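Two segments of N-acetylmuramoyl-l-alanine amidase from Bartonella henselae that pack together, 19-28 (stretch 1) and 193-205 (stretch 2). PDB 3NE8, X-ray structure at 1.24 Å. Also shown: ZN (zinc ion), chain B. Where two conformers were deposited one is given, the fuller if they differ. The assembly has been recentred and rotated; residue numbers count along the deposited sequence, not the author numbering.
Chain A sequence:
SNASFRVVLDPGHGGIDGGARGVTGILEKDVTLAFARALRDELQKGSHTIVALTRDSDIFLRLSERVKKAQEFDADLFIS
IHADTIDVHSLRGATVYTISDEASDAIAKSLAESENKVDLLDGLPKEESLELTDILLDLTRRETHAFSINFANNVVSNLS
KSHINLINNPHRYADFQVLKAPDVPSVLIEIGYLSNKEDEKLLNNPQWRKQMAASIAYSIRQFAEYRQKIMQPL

Stretch 1 (19-28) GARGVTGILE
Stretch 2, residues 193-205: YLSNKEDEKLLNN

What backbone shapes meet here? Stretch 1 is an irregular hairpin-like loop, tied by Glu28 N to Ala20 O (2.8 Å) and Gly22 N to Ile26 O (2.8 Å), with a type I turn from Gly22 to Gly25 closed by Gly25 N to Gly22 O (3.0 Å). Gly25 has phi/psi of 97/-10, where a CB would jam against the preceding carbonyl. Stretch 2 makes a type I turn from Tyr193 to Asn196, then a helix over 197-203, capped by Asn196 OD1 accepting from Asp199 N (2.9 Å). In register, CA of Gly22 lies 5.4 Å from CA of Leu194, and CA of Ile26 lies 7.8 Å from CA of Asn204.

What holds the two stretches together? Glu200, extended (chi1 t, chi2 t, chi3 -10°), points its carboxylate into the turn. Glu200 OE1 accepts from Val23 N (2.8 Å, 150°); Glu200 OE2 accepts from Thr24 N (2.9 Å, 166°) and from Thr24 OG1 (2.7 Å), with Thr24 chi1 at p. An ideal CB on Gly22 would fall 2.4 Å from Glu200 OE2, a clash that glycine avoids. The O of a water donates to both Arg21 O (2.7 Å) and Leu194 O (3.0 Å), bridging the backbones.

Where is the apolar packing? Leu194 (m, t) points toward the loop, its CB 4.0 Å from Ala20 CB and its CD2 4.0 Å from Ile26 CG2. Ile26 (t, t) also meets the residue just past the helix, its CD1 lying 3.8 Å from Asn204 CB. Lys197 starts sideways but bends back (m, m, t, m), bringing CE to 3.9 Å from Val23 CB.

How does the contact relate to the zinc? Glu28 (t, t, 7°) binds ZN through OE2 (2.2 Å) and accepts from Ala20 N through OE1 (2.9 Å), while its CB lies 4.0 Å from Leu194 CD1.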

# COMPACT_ATOMS: atom_id res chain seq x y z
N GLY A 19 -4.21 6.26 32.58
CA GLY A 19 -4.11 7.13 31.42
C GLY A 19 -4.77 8.48 31.65
O GLY A 19 -4.93 8.91 32.80
N ALA A 20 -5.16 9.15 30.58
CA ALA A 20 -5.78 10.47 30.67
C ALA A 20 -7.13 10.39 31.37
O ALA A 20 -7.79 9.35 31.37
CB ALA A 20 -5.93 11.06 29.29
N ARG A 21 -7.54 11.49 31.98
CA ARG A 21 -8.82 11.58 32.67
C ARG A 21 -9.63 12.74 32.10
O ARG A 21 -9.14 13.87 32.03
CB ARG A 21 -8.59 11.79 34.16
CG ARG A 21 -9.87 11.86 34.98
CD ARG A 21 -9.59 12.23 36.43
NE ARG A 21 -10.81 12.32 37.23
CZ ARG A 21 -11.58 13.40 37.31
NH1 ARG A 21 -11.25 14.50 36.64
NH2 ARG A 21 -12.67 13.38 38.06
N GLY A 22 -10.85 12.45 31.66
CA GLY A 22 -11.75 13.48 31.19
C GLY A 22 -12.38 14.30 32.32
O GLY A 22 -12.29 13.94 33.50
N VAL A 23 -13.03 15.40 31.95
CA VAL A 23 -13.67 16.28 32.92
C VAL A 23 -14.81 15.57 33.65
O VAL A 23 -15.15 15.92 34.78
CB VAL A 23 -14.17 17.59 32.27
CG1 VAL A 23 -15.41 17.34 31.42
CG2 VAL A 23 -14.47 18.64 33.34
N THR A 24 -15.40 14.57 33.00
CA THR A 24 -16.47 13.79 33.61
C THR A 24 -15.96 12.67 34.51
O THR A 24 -16.75 11.97 35.15
CB THR A 24 -17.37 13.14 32.55
OG1 THR A 24 -16.59 12.23 31.75
CG2 THR A 24 -18.01 14.18 31.65
N GLY A 25 -14.64 12.50 34.56
CA GLY A 25 -14.04 11.43 35.35
C GLY A 25 -13.70 10.20 34.54
O GLY A 25 -13.03 9.29 35.04
N ILE A 26 -14.15 10.14 33.30
CA ILE A 26 -13.87 8.98 32.46
C ILE A 26 -12.36 8.80 32.27
O ILE A 26 -11.63 9.77 32.06
CB ILE A 26 -14.61 9.09 31.11
CG1 ILE A 26 -14.53 7.76 30.35
CG2 ILE A 26 -14.06 10.25 30.28
CD1 ILE A 26 -15.50 7.68 29.19
N LEU A 27 -11.90 7.55 32.33
CA LEU A 27 -10.48 7.23 32.23
C LEU A 27 -10.12 6.61 30.89
O LEU A 27 -10.81 5.71 30.40
CB LEU A 27 -10.06 6.26 33.33
CG LEU A 27 -10.11 6.77 34.77
CD1 LEU A 27 -9.69 5.67 35.73
CD2 LEU A 27 -9.20 7.98 34.91
N GLU A 28 -8.99 7.05 30.34
CA GLU A 28 -8.47 6.50 29.11
C GLU A 28 -8.40 4.97 29.15
O GLU A 28 -8.81 4.31 28.19
CB GLU A 28 -7.10 7.09 28.80
CG GLU A 28 -6.51 6.58 27.50
CD GLU A 28 -5.15 7.16 27.22
OE1 GLU A 28 -4.59 7.86 28.08
OE2 GLU A 28 -4.63 6.87 26.12
N TYR A 193 -8.94 12.91 21.72
CA TYR A 193 -8.10 13.39 22.81
C TYR A 193 -8.93 13.79 24.01
O TYR A 193 -9.77 14.68 23.93
CB TYR A 193 -7.22 14.56 22.34
CG TYR A 193 -6.26 14.12 21.25
CD1 TYR A 193 -5.04 13.54 21.57
CD2 TYR A 193 -6.61 14.22 19.91
CE1 TYR A 193 -4.17 13.10 20.57
CE2 TYR A 193 -5.74 13.79 18.91
CZ TYR A 193 -4.53 13.23 19.25
OH TYR A 193 -3.66 12.80 18.27
N LEU A 194 -8.69 13.14 25.14
CA LEU A 194 -9.44 13.47 26.35
C LEU A 194 -9.14 14.87 26.89
O LEU A 194 -9.83 15.35 27.78
CB LEU A 194 -9.23 12.40 27.42
CG LEU A 194 -10.12 11.17 27.23
CD1 LEU A 194 -9.74 10.05 28.18
CD2 LEU A 194 -11.58 11.54 27.42
N SER A 195 -8.12 15.53 26.34
CA SER A 195 -7.81 16.91 26.68
C SER A 195 -8.78 17.89 26.02
O SER A 195 -8.82 19.07 26.38
CB SER A 195 -6.37 17.26 26.30
OG SER A 195 -6.00 16.67 25.06
N ASN A 196 -9.55 17.41 25.05
CA ASN A 196 -10.53 18.24 24.35
C ASN A 196 -11.95 17.86 24.74
O ASN A 196 -12.31 16.68 24.70
CB ASN A 196 -10.34 18.10 22.84
CG ASN A 196 -11.34 18.92 22.07
OD1 ASN A 196 -12.45 18.46 21.77
ND2 ASN A 196 -10.98 20.16 21.76
N LYS A 197 -12.75 18.85 25.11
CA LYS A 197 -14.07 18.61 25.67
C LYS A 197 -15.04 18.00 24.67
O LYS A 197 -15.90 17.20 25.05
CB LYS A 197 -14.67 19.90 26.21
CG LYS A 197 -13.84 20.52 27.31
CD LYS A 197 -14.07 19.79 28.61
CE LYS A 197 -13.11 20.27 29.68
NZ LYS A 197 -11.73 19.77 29.42
N GLU A 198 -14.92 18.38 23.41
CA GLU A 198 -15.77 17.84 22.37
C GLU A 198 -15.42 16.38 22.09
O GLU A 198 -16.30 15.53 21.94
CB GLU A 198 -15.70 18.68 21.10
CG GLU A 198 -16.29 20.08 21.26
CD GLU A 198 -17.75 20.04 21.69
OE1 GLU A 198 -18.50 19.17 21.20
OE2 GLU A 198 -18.14 20.89 22.52
N ASP A 199 -14.13 16.08 22.00
CA ASP A 199 -13.72 14.68 21.84
C ASP A 199 -14.20 13.83 23.02
O ASP A 199 -14.61 12.69 22.83
CB ASP A 199 -12.20 14.54 21.67
CG ASP A 199 -11.75 14.76 20.23
OD1 ASP A 199 -12.57 15.23 19.40
OD2 ASP A 199 -10.58 14.47 19.93
N GLU A 200 -14.13 14.37 24.24
CA GLU A 200 -14.61 13.61 25.39
C GLU A 200 -16.07 13.20 25.20
O GLU A 200 -16.44 12.07 25.54
CB GLU A 200 -14.41 14.40 26.69
CG GLU A 200 -14.84 13.60 27.92
CD GLU A 200 -14.52 14.29 29.22
OE1 GLU A 200 -13.79 15.30 29.21
OE2 GLU A 200 -15.00 13.82 30.27
N LYS A 201 -16.89 14.09 24.65
CA LYS A 201 -18.30 13.76 24.42
C LYS A 201 -18.49 12.64 23.39
O LYS A 201 -19.38 11.81 23.54
CB LYS A 201 -19.10 15.00 24.01
CG LYS A 201 -19.38 15.95 25.16
CD LYS A 201 -20.22 17.14 24.71
CE LYS A 201 -20.62 18.01 25.89
NZ LYS A 201 -21.50 19.15 25.48
N LEU A 202 -17.65 12.62 22.35
CA LEU A 202 -17.68 11.52 21.40
C LEU A 202 -17.20 10.23 22.04
O LEU A 202 -17.81 9.17 21.88
CB LEU A 202 -16.77 11.83 20.20
CG LEU A 202 -17.15 13.06 19.37
CD1 LEU A 202 -16.12 13.32 18.30
CD2 LEU A 202 -18.54 12.88 18.75
N LEU A 203 -16.10 10.34 22.78
CA LEU A 203 -15.45 9.17 23.39
C LEU A 203 -16.36 8.42 24.35
O LEU A 203 -16.21 7.21 24.54
CB LEU A 203 -14.17 9.60 24.11
CG LEU A 203 -13.02 10.05 23.22
CD1 LEU A 203 -11.94 10.74 24.03
CD2 LEU A 203 -12.45 8.87 22.45
N ASN A 204 -17.28 9.14 24.99
CA ASN A 204 -18.15 8.45 25.93
C ASN A 204 -19.45 7.94 25.30
O ASN A 204 -20.26 7.31 25.97
CB ASN A 204 -18.36 9.23 27.25
CG ASN A 204 -19.34 10.38 27.12
OD1 ASN A 204 -19.92 10.61 26.06
ND2 ASN A 204 -19.53 11.10 28.22
N ASN A 205 -19.59 8.12 23.99
CA ASN A 205 -20.76 7.67 23.25
C ASN A 205 -20.50 6.33 22.58
O ASN A 205 -19.74 6.25 21.62
CB ASN A 205 -21.12 8.74 22.22
CG ASN A 205 -22.31 8.37 21.37
OD1 ASN A 205 -22.76 7.23 21.34
ND2 ASN A 205 -22.85 9.36 20.66
ZN ZN B . -2.43 6.79 25.87
O HOH W 1 -8.77 16.10 30.48